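Local coordinates for uncharacterized protein AF_0924 (Archaeoglobus fulgidus, PDB 3DT5) that is of unknown function, this chain being the C-terminal domain of a predicted membrane protein, a largely helical fold that binds a calcium ion in the crystal, at residues A[19-23]-A[108-112]; A[98-102]-A[123-128]. One frame throughout, in Å; residues are numbered along the deposited sequence.

Contact 1. Residues A[19-23]-A[108-112]; sequences IEDRL and VLKEY. With EDO (1,2-ethanediol), chain C.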
ATOM      1  N   ILE A  19     -13.467 -10.081   3.918  1.00 39.14           N
ATOM      2  CA  ILE A  19     -13.214  -8.742   3.400  1.00 40.33           C
ATOM      3  C   ILE A  19     -12.443  -7.862   4.420  1.00 40.02           C
ATOM      4  O   ILE A  19     -11.513  -7.141   4.029  1.00 40.53           O
ATOM      5  CB  ILE A  19     -14.517  -8.146   2.838  1.00 41.46           C
ATOM      6  CG1 ILE A  19     -14.288  -6.811   2.133  1.00 45.07           C
ATOM      7  CG2 ILE A  19     -15.618  -8.071   3.877  1.00 42.11           C
ATOM      8  CD1 ILE A  19     -15.081  -6.812   0.787  1.00 47.24           C
ATOM      9  N   GLU A  20     -12.761  -7.998   5.704  1.00 39.01           N
ATOM     10  CA  GLU A  20     -12.021  -7.313   6.778  0.60 38.80           C
ATOM     11  C   GLU A  20     -10.536  -7.707   6.772  1.00 39.64           C
ATOM     12  O   GLU A  20      -9.687  -6.855   6.977  1.00 40.30           O
ATOM     13  CB  GLU A  20     -12.650  -7.584   8.160  0.60 38.47           C
ATOM     14  CG  GLU A  20     -13.965  -6.795   8.452  0.60 37.60           C
ATOM     15  CD  GLU A  20     -14.784  -7.325   9.667  0.60 37.09           C
ATOM     16  OE1 GLU A  20     -14.269  -8.169  10.432  0.60 34.23           O
ATOM     17  OE2 GLU A  20     -15.957  -6.894   9.859  0.60 33.27           O
ATOM     18  N   ASP A  21     -10.226  -8.992   6.531  1.00 39.76           N
ATOM     19  CA  ASP A  21      -8.826  -9.469   6.474  1.00 40.53           C
ATOM     20  C   ASP A  21      -8.058  -8.811   5.309  1.00 41.49           C
ATOM     21  O   ASP A  21      -6.891  -8.486   5.467  1.00 42.31           O
ATOM     22  CB  ASP A  21      -8.700 -10.988   6.326  1.00 40.15           C
ATOM     23  CG  ASP A  21      -9.090 -11.748   7.583  1.00 41.80           C
ATOM     24  OD1 ASP A  21      -9.219 -11.122   8.656  1.00 42.87           O
ATOM     25  OD2 ASP A  21      -9.271 -12.979   7.494  1.00 43.99           O
ATOM     26  N   ARG A  22      -8.703  -8.645   4.156  1.00 40.52           N
ATOM     27  CA  ARG A  22      -8.051  -7.966   3.048  1.00 41.59           C
ATOM     28  C   ARG A  22      -7.690  -6.521   3.474  1.00 41.85           C
ATOM     29  O   ARG A  22      -6.549  -6.078   3.249  1.00 42.51           O
ATOM     30  CB  ARG A  22      -8.930  -7.973   1.783  1.00 38.29           C
ATOM     31  CG  ARG A  22      -9.271  -9.361   1.233  1.00 40.97           C
ATOM     32  CD  ARG A  22     -10.071  -9.154  -0.093  1.00 41.78           C
ATOM     33  NE  ARG A  22      -9.173  -8.760  -1.180  1.00 40.16           N
ATOM     34  CZ  ARG A  22      -9.539  -8.157  -2.316  1.00 40.71           C
ATOM     35  NH1 ARG A  22     -10.820  -7.932  -2.618  1.00 39.72           N
ATOM     36  NH2 ARG A  22      -8.609  -7.841  -3.201  1.00 39.54           N
ATOM     37  N   LEU A  23      -8.654  -5.773   4.011  1.00 41.38           N
ATOM     38  CA  LEU A  23      -8.408  -4.403   4.466  1.00 41.41           C
ATOM     39  C   LEU A  23      -7.335  -4.342   5.545  1.00 41.11           C
ATOM     40  O   LEU A  23      -6.400  -3.522   5.477  1.00 40.78           O
ATOM     41  CB  LEU A  23      -9.689  -3.741   4.987  1.00 40.95           C
ATOM     42  CG  LEU A  23     -10.780  -3.584   3.915  1.00 43.73           C
ATOM     43  CD1 LEU A  23     -12.097  -3.147   4.591  1.00 42.15           C
ATOM     44  CD2 LEU A  23     -10.365  -2.557   2.836  1.00 40.28           C
ATOM     45  N   VAL A 108     -12.772  -1.932  -2.270  1.00 39.79           N
ATOM     46  CA  VAL A 108     -12.959  -2.947  -1.216  1.00 40.58           C
ATOM     47  C   VAL A 108     -13.716  -2.325  -0.038  1.00 41.54           C
ATOM     48  O   VAL A 108     -14.614  -2.957   0.559  1.00 42.63           O
ATOM     49  CB  VAL A 108     -11.596  -3.597  -0.766  1.00 40.13           C
ATOM     50  CG1 VAL A 108     -11.821  -4.609   0.390  1.00 41.57           C
ATOM     51  CG2 VAL A 108     -10.957  -4.341  -1.949  1.00 40.83           C
ATOM     52  N   LEU A 109     -13.394  -1.082   0.301  1.00 42.45           N
ATOM     53  CA  LEU A 109     -14.190  -0.387   1.342  1.00 44.64           C
ATOM     54  C   LEU A 109     -15.696  -0.344   0.951  1.00 45.49           C
ATOM     55  O   LEU A 109     -16.559  -0.650   1.787  1.00 46.77           O
ATOM     56  CB  LEU A 109     -13.710   1.049   1.518  1.00 44.15           C
ATOM     57  CG  LEU A 109     -12.658   1.322   2.550  1.00 45.69           C
ATOM     58  CD1 LEU A 109     -12.550   2.835   2.669  1.00 47.61           C
ATOM     59  CD2 LEU A 109     -13.098   0.676   3.887  1.00 46.38           C
ATOM     60  N   LYS A 110     -15.988   0.065  -0.297  1.00 47.08           N
ATOM     61  CA  LYS A 110     -17.402   0.124  -0.810  1.00 48.45           C
ATOM     62  C   LYS A 110     -18.071  -1.248  -0.702  1.00 47.49           C
ATOM     63  O   LYS A 110     -19.213  -1.360  -0.253  1.00 46.62           O
ATOM     64  CB  LYS A 110     -17.521   0.636  -2.255  1.00 48.55           C
ATOM     65  CG  LYS A 110     -16.977   2.055  -2.536  1.00 52.26           C
ATOM     66  CD  LYS A 110     -17.320   2.585  -3.985  1.00 52.72           C
ATOM     67  CE  LYS A 110     -16.088   3.263  -4.729  1.00 57.46           C
ATOM     68  NZ  LYS A 110     -15.296   2.343  -5.767  1.00 55.14           N
ATOM     69  N   GLU A 111     -17.337  -2.291  -1.091  1.00 46.04           N
ATOM     70  CA  GLU A 111     -17.825  -3.666  -0.996  1.00 45.94           C
ATOM     71  C   GLU A 111     -18.100  -4.101   0.452  1.00 47.35           C
ATOM     72  O   GLU A 111     -19.080  -4.828   0.733  1.00 47.42           O
ATOM     73  CB  GLU A 111     -16.824  -4.597  -1.684  1.00 45.00           C
ATOM     74  CG  GLU A 111     -16.759  -4.277  -3.188  1.00 43.46           C
ATOM     75  CD  GLU A 111     -15.755  -5.139  -3.941  1.00 43.29           C
ATOM     76  OE1 GLU A 111     -14.665  -5.441  -3.380  1.00 43.10           O
ATOM     77  OE2 GLU A 111     -16.031  -5.468  -5.098  1.00 42.95           O
ATOM     78  N   TYR A 112     -17.234  -3.668   1.362  1.00 47.58           N
ATOM     79  CA  TYR A 112     -17.425  -3.939   2.768  1.00 49.41           C
ATOM     80  C   TYR A 112     -18.744  -3.324   3.269  1.00 50.57           C
ATOM     81  O   TYR A 112     -19.519  -3.988   3.973  1.00 50.51           O
ATOM     82  CB  TYR A 112     -16.248  -3.374   3.591  1.00 51.40           C
ATOM     83  CG  TYR A 112     -16.498  -3.628   5.067  1.00 53.20           C
ATOM     84  CD1 TYR A 112     -16.236  -4.880   5.617  1.00 52.62           C
ATOM     85  CD2 TYR A 112     -17.086  -2.653   5.877  1.00 56.43           C
ATOM     86  CE1 TYR A 112     -16.496  -5.156   6.949  1.00 54.30           C
ATOM     87  CE2 TYR A 112     -17.360  -2.914   7.234  1.00 56.42           C
ATOM     88  CZ  TYR A 112     -17.057  -4.182   7.744  1.00 55.68           C
ATOM     89  OH  TYR A 112     -17.309  -4.495   9.062  1.00 57.91           O
TER
HETATM   90  C1  EDO C 302     -11.272  -4.532  -5.265  1.00 37.15           C
HETATM   91  O1  EDO C 302     -11.692  -4.484  -6.627  1.00 37.46           O
HETATM   92  C2  EDO C 302      -9.929  -5.276  -5.241  1.00 33.96           C
HETATM   93  O2  EDO C 302     -10.218  -6.648  -5.276  1.00 33.73           O
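NH1 and NH2 of Arg-22 both donate to O2 of a 1,2-ethanediol, at 3.0 and 2.9 Å, while CG2 of Val-108 lies over one face of the same guanidinium. The setting is an antiparallel helix pair: helix 16-35 packs along helix 88-116, with local axes 10.2 Å apart and N-to-C directions 152° from each other. The diol probably came from the crystallisation liquor. It approaches the guanidinium edge near its plane, and its carbons rest against CG2 of Val-108. A second hold on the arginine lies outside the pair, since NE bonds to the carbonyl oxygen of Leu-57 and thus ties the group to a third part of the chain.

The example illustrates how an apolar seam is flanked by polar ends. Val-108 forms the middle of the seam. Its CG1 touches both Leu-23 CD2, 3.5 Å away, and Ile-19 CG1, 3.7 Å away, and both aliphatic chains run past the valine in the opposite direction. The CD1 branch of Ile-19 extends further, meeting CB of Glu-111 at roughly a right angle to that side chain, and CD1 of Leu-23 reaches a methyl of Leu-109.

Tyr-112 closes the other flank. With its CG anti to the backbone N (chi1 178°), the ring is carried across to helix 16-35, where CG2 of Ile-19 abuts its edge at CD1. In the Glu-20 conformer described here, one of two deposited, the carboxylate plane is turned 45° from the ring. In that conformer, and so with some doubt, the tyrosine hydroxyl donates to Glu-20 OE2 over 2.9 Å, meeting that oxygen on its anti side, close to the carboxylate plane.

Contact 2. Residues A[98-102]-A[123-128]; sequences LDVLW and PEKPDW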
ATOM      1  N   LEU A  98       0.956   2.358  -6.230  1.00 36.37           N
ATOM      2  CA  LEU A  98       0.260   2.975  -5.095  1.00 37.28           C
ATOM      3  C   LEU A  98      -1.077   3.576  -5.522  1.00 36.74           C
ATOM      4  O   LEU A  98      -2.065   3.459  -4.793  1.00 37.08           O
ATOM      5  CB  LEU A  98       1.133   4.036  -4.372  1.00 35.86           C
ATOM      6  CG  LEU A  98       2.344   3.418  -3.653  1.00 35.03           C
ATOM      7  CD1 LEU A  98       3.319   4.521  -3.204  1.00 37.38           C
ATOM      8  CD2 LEU A  98       1.863   2.634  -2.466  1.00 35.66           C
ATOM      9  N   ASP A  99      -1.107   4.174  -6.702  1.00 37.53           N
ATOM     10  CA  ASP A  99      -2.371   4.756  -7.231  1.00 38.84           C
ATOM     11  C   ASP A  99      -3.413   3.659  -7.492  1.00 38.97           C
ATOM     12  O   ASP A  99      -4.608   3.811  -7.153  1.00 39.76           O
ATOM     13  CB  ASP A  99      -2.095   5.569  -8.477  1.00 38.47           C
ATOM     14  CG  ASP A  99      -1.483   6.963  -8.162  1.00 42.84           C
ATOM     15  OD1 ASP A  99      -1.628   7.490  -7.004  1.00 43.64           O
ATOM     16  OD2 ASP A  99      -0.882   7.536  -9.106  1.00 46.57           O
ATOM     17  N   VAL A 100      -2.954   2.543  -8.081  1.00 37.90           N
ATOM     18  CA  VAL A 100      -3.824   1.349  -8.224  1.00 37.30           C
ATOM     19  C   VAL A 100      -4.255   0.769  -6.867  1.00 37.08           C
ATOM     20  O   VAL A 100      -5.417   0.419  -6.700  1.00 37.09           O
ATOM     21  CB  VAL A 100      -3.180   0.228  -9.100  1.00 36.51           C
ATOM     22  CG1 VAL A 100      -4.107  -0.985  -9.187  1.00 35.32           C
ATOM     23  CG2 VAL A 100      -2.934   0.768 -10.522  1.00 38.67           C
ATOM     24  N   LEU A 101      -3.325   0.642  -5.924  1.00 36.60           N
ATOM     25  CA  LEU A 101      -3.657   0.207  -4.569  1.00 37.02           C
ATOM     26  C   LEU A 101      -4.784   1.056  -3.934  1.00 38.85           C
ATOM     27  O   LEU A 101      -5.738   0.539  -3.313  1.00 39.32           O
ATOM     28  CB  LEU A 101      -2.388   0.322  -3.713  1.00 36.95           C
ATOM     29  CG  LEU A 101      -2.484   0.134  -2.172  1.00 37.47           C
ATOM     30  CD1 LEU A 101      -2.756  -1.310  -1.866  1.00 37.25           C
ATOM     31  CD2 LEU A 101      -1.121   0.581  -1.530  1.00 36.42           C
ATOM     32  N   TRP A 102      -4.669   2.377  -4.089  1.00 39.59           N
ATOM     33  CA  TRP A 102      -5.666   3.282  -3.534  1.00 40.36           C
ATOM     34  C   TRP A 102      -7.026   3.043  -4.222  1.00 39.92           C
ATOM     35  O   TRP A 102      -8.062   2.907  -3.566  1.00 39.63           O
ATOM     36  CB  TRP A 102      -5.237   4.748  -3.699  1.00 40.47           C
ATOM     37  CG  TRP A 102      -6.275   5.656  -3.062  1.00 41.19           C
ATOM     38  CD1 TRP A 102      -7.246   6.426  -3.704  1.00 42.33           C
ATOM     39  CD2 TRP A 102      -6.503   5.806  -1.661  1.00 40.74           C
ATOM     40  NE1 TRP A 102      -8.022   7.070  -2.751  1.00 41.19           N
ATOM     41  CE2 TRP A 102      -7.588   6.713  -1.501  1.00 42.55           C
ATOM     42  CE3 TRP A 102      -5.858   5.313  -0.513  1.00 40.88           C
ATOM     43  CZ2 TRP A 102      -8.063   7.094  -0.239  1.00 40.52           C
ATOM     44  CZ3 TRP A 102      -6.345   5.699   0.748  1.00 42.23           C
ATOM     45  CH2 TRP A 102      -7.426   6.582   0.863  1.00 42.88           C
ATOM     46  N   PRO A 123     -12.365   7.836   2.705  1.00 35.34           N
ATOM     47  CA  PRO A 123     -11.254   8.687   3.118  1.00 35.25           C
ATOM     48  C   PRO A 123     -10.704   9.434   1.927  1.00 36.46           C
ATOM     49  O   PRO A 123     -10.880   8.986   0.810  1.00 36.58           O
ATOM     50  CB  PRO A 123     -10.223   7.691   3.656  1.00 35.48           C
ATOM     51  CG  PRO A 123     -10.539   6.381   3.005  1.00 34.74           C
ATOM     52  CD  PRO A 123     -12.023   6.396   2.737  1.00 35.08           C
ATOM     53  N   GLU A 124     -10.055  10.568   2.163  1.00 38.30           N
ATOM     54  CA  GLU A 124      -9.383  11.348   1.118  1.00 40.41           C
ATOM     55  C   GLU A 124      -8.052  10.670   0.769  1.00 39.60           C
ATOM     56  O   GLU A 124      -7.450  10.047   1.604  1.00 39.34           O
ATOM     57  CB  GLU A 124      -9.113  12.766   1.616  1.00 40.53           C
ATOM     58  CG  GLU A 124     -10.394  13.525   1.988  1.00 47.72           C
ATOM     59  CD  GLU A 124     -11.236  13.894   0.760  1.00 56.92           C
ATOM     60  OE1 GLU A 124     -12.194  13.144   0.407  1.00 60.34           O
ATOM     61  OE2 GLU A 124     -10.947  14.951   0.143  1.00 61.35           O
ATOM     62  N   LYS A 125      -7.606  10.780  -0.473  1.00 40.54           N
ATOM     63  CA  LYS A 125      -6.371  10.113  -0.873  1.00 40.93           C
ATOM     64  C   LYS A 125      -5.166  10.799  -0.232  1.00 41.65           C
ATOM     65  O   LYS A 125      -5.056  12.022  -0.330  1.00 40.44           O
ATOM     66  CB  LYS A 125      -6.225  10.168  -2.387  1.00 41.96           C
ATOM     67  CG  LYS A 125      -5.067   9.290  -2.893  1.00 41.31           C
ATOM     68  CD  LYS A 125      -4.993   9.358  -4.416  1.00 45.86           C
ATOM     69  CE  LYS A 125      -3.685   8.744  -4.897  1.00 44.67           C
ATOM     70  NZ  LYS A 125      -3.811   8.713  -6.388  1.00 47.27           N
ATOM     71  N   PRO A 126      -4.236  10.027   0.380  1.00 42.00           N
ATOM     72  CA  PRO A 126      -3.085  10.747   0.939  1.00 43.00           C
ATOM     73  C   PRO A 126      -1.996  11.041  -0.107  1.00 44.22           C
ATOM     74  O   PRO A 126      -2.026  10.479  -1.227  1.00 45.35           O
ATOM     75  CB  PRO A 126      -2.542   9.769   1.997  1.00 42.62           C
ATOM     76  CG  PRO A 126      -2.824   8.427   1.410  1.00 42.83           C
ATOM     77  CD  PRO A 126      -4.131   8.562   0.598  1.00 41.63           C
ATOM     78  N   ASP A 127      -1.049  11.907   0.259  1.00 43.19           N
ATOM     79  CA  ASP A 127       0.170  12.107  -0.506  1.00 43.55           C
ATOM     80  C   ASP A 127       1.052  10.892  -0.270  1.00 42.21           C
ATOM     81  O   ASP A 127       1.223  10.478   0.856  1.00 42.96           O
ATOM     82  CB  ASP A 127       0.891  13.389  -0.030  1.00 43.33           C
ATOM     83  CG  ASP A 127       0.040  14.627  -0.261  1.00 46.78           C
ATOM     84  OD1 ASP A 127      -0.752  14.612  -1.219  1.00 47.44           O
ATOM     85  OD2 ASP A 127       0.121  15.594   0.520  1.00 51.81           O
ATOM     86  N   TRP A 128       1.626  10.341  -1.333  1.00 41.99           N
ATOM     87  CA  TRP A 128       2.568   9.225  -1.194  1.00 41.10           C
ATOM     88  C   TRP A 128       3.916   9.789  -0.724  1.00 41.08           C
ATOM     89  O   TRP A 128       4.384  10.815  -1.253  1.00 42.11           O
ATOM     90  CB  TRP A 128       2.711   8.506  -2.520  1.00 41.84           C
ATOM     91  CG  TRP A 128       1.399   7.946  -3.001  1.00 41.84           C
ATOM     92  CD1 TRP A 128       0.827   8.125  -4.230  1.00 43.00           C
ATOM     93  CD2 TRP A 128       0.499   7.121  -2.241  1.00 41.33           C
ATOM     94  NE1 TRP A 128      -0.377   7.436  -4.296  1.00 42.02           N
ATOM     95  CE2 TRP A 128      -0.600   6.814  -3.087  1.00 42.63           C
ATOM     96  CE3 TRP A 128       0.535   6.568  -0.949  1.00 39.74           C
ATOM     97  CZ2 TRP A 128      -1.655   5.978  -2.669  1.00 41.92           C
ATOM     98  CZ3 TRP A 128      -0.521   5.718  -0.535  1.00 42.23           C
ATOM     99  CH2 TRP A 128      -1.598   5.451  -1.393  1.00 40.85           C
TER
HETATM  100  O   HOH W   1      -5.561   6.346  -7.177  1.00 46.18           O
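Lys-125 lies along one face of the Trp-102 indole before its tip reaches Asp-99, so that an extended loop after helix 88-116 is clasped back onto that helix. The loop residues 123-128 have polyproline II-like backbone angles, and this lysine is a worked example of one side chain serving both apolar and charged partners. Its CB sits 3.6 Å from NE1 of Trp-102. CG follows over the five-membered ring, 3.6 Å from the centroid and almost on the normal, a CH-pi contact. CD passes over CD1 of the indole, and CE comes near OD1 of Asp-99. NZ then makes a salt bridge of 2.6 Å with that same OD1 and also donates to a water bound by the carbonyl oxygen of Asp-99. All four side-chain torsions are near 180°, which gives the lysine the full length needed to cross the indole.

Pro-126 shares the covered face, its CD over the six-membered ring of Trp-102, while the carbonyl oxygen of Pro-123 lies at the ring edge.

Asp-99 OD1 has a second donor, NE1 of Trp-128, at 3.0 Å with an N-H...O angle of 161°. The two donors reach OD1 from opposite faces of the carboxylate plane. CB of Leu-98 lies over the centre of one face of the Trp-128 indole, and the carbonyl oxygen of Pro-126 stands farther off over the other. A leucine in place of Trp-128 would probably leave Asp-99 with Lys-125 as its sole partner across the contact and open a gap beside Leu-98. Beside the N-H, on the same side of the indole, CZ2 of Trp-128 packs against CB of Trp-102, 3.9 Å away.

How the contacts relate
From the N terminus, helix 16-35 supplies residues 19-23 first. The chain then passes through two shorter helices and the strands 74-75 and 83-85, a passage that includes the calcium ligands Glu-44 and Asp-75, before helix 88-116 brings residues 98-102 and then 108-112. Contact 1 closes there, with 84 residues between its segments. The chain then turns back, and contact 2 closes a shorter loop of 20 residues as 123-128 returns along helix 88-116 toward strand 130-131. The two loops cross rather than nest. Helix 88-116 is common to both, joining the first helix to the C-terminal loop, and Leu-109 CD1 touches Pro-123 CD at 3.6 Å.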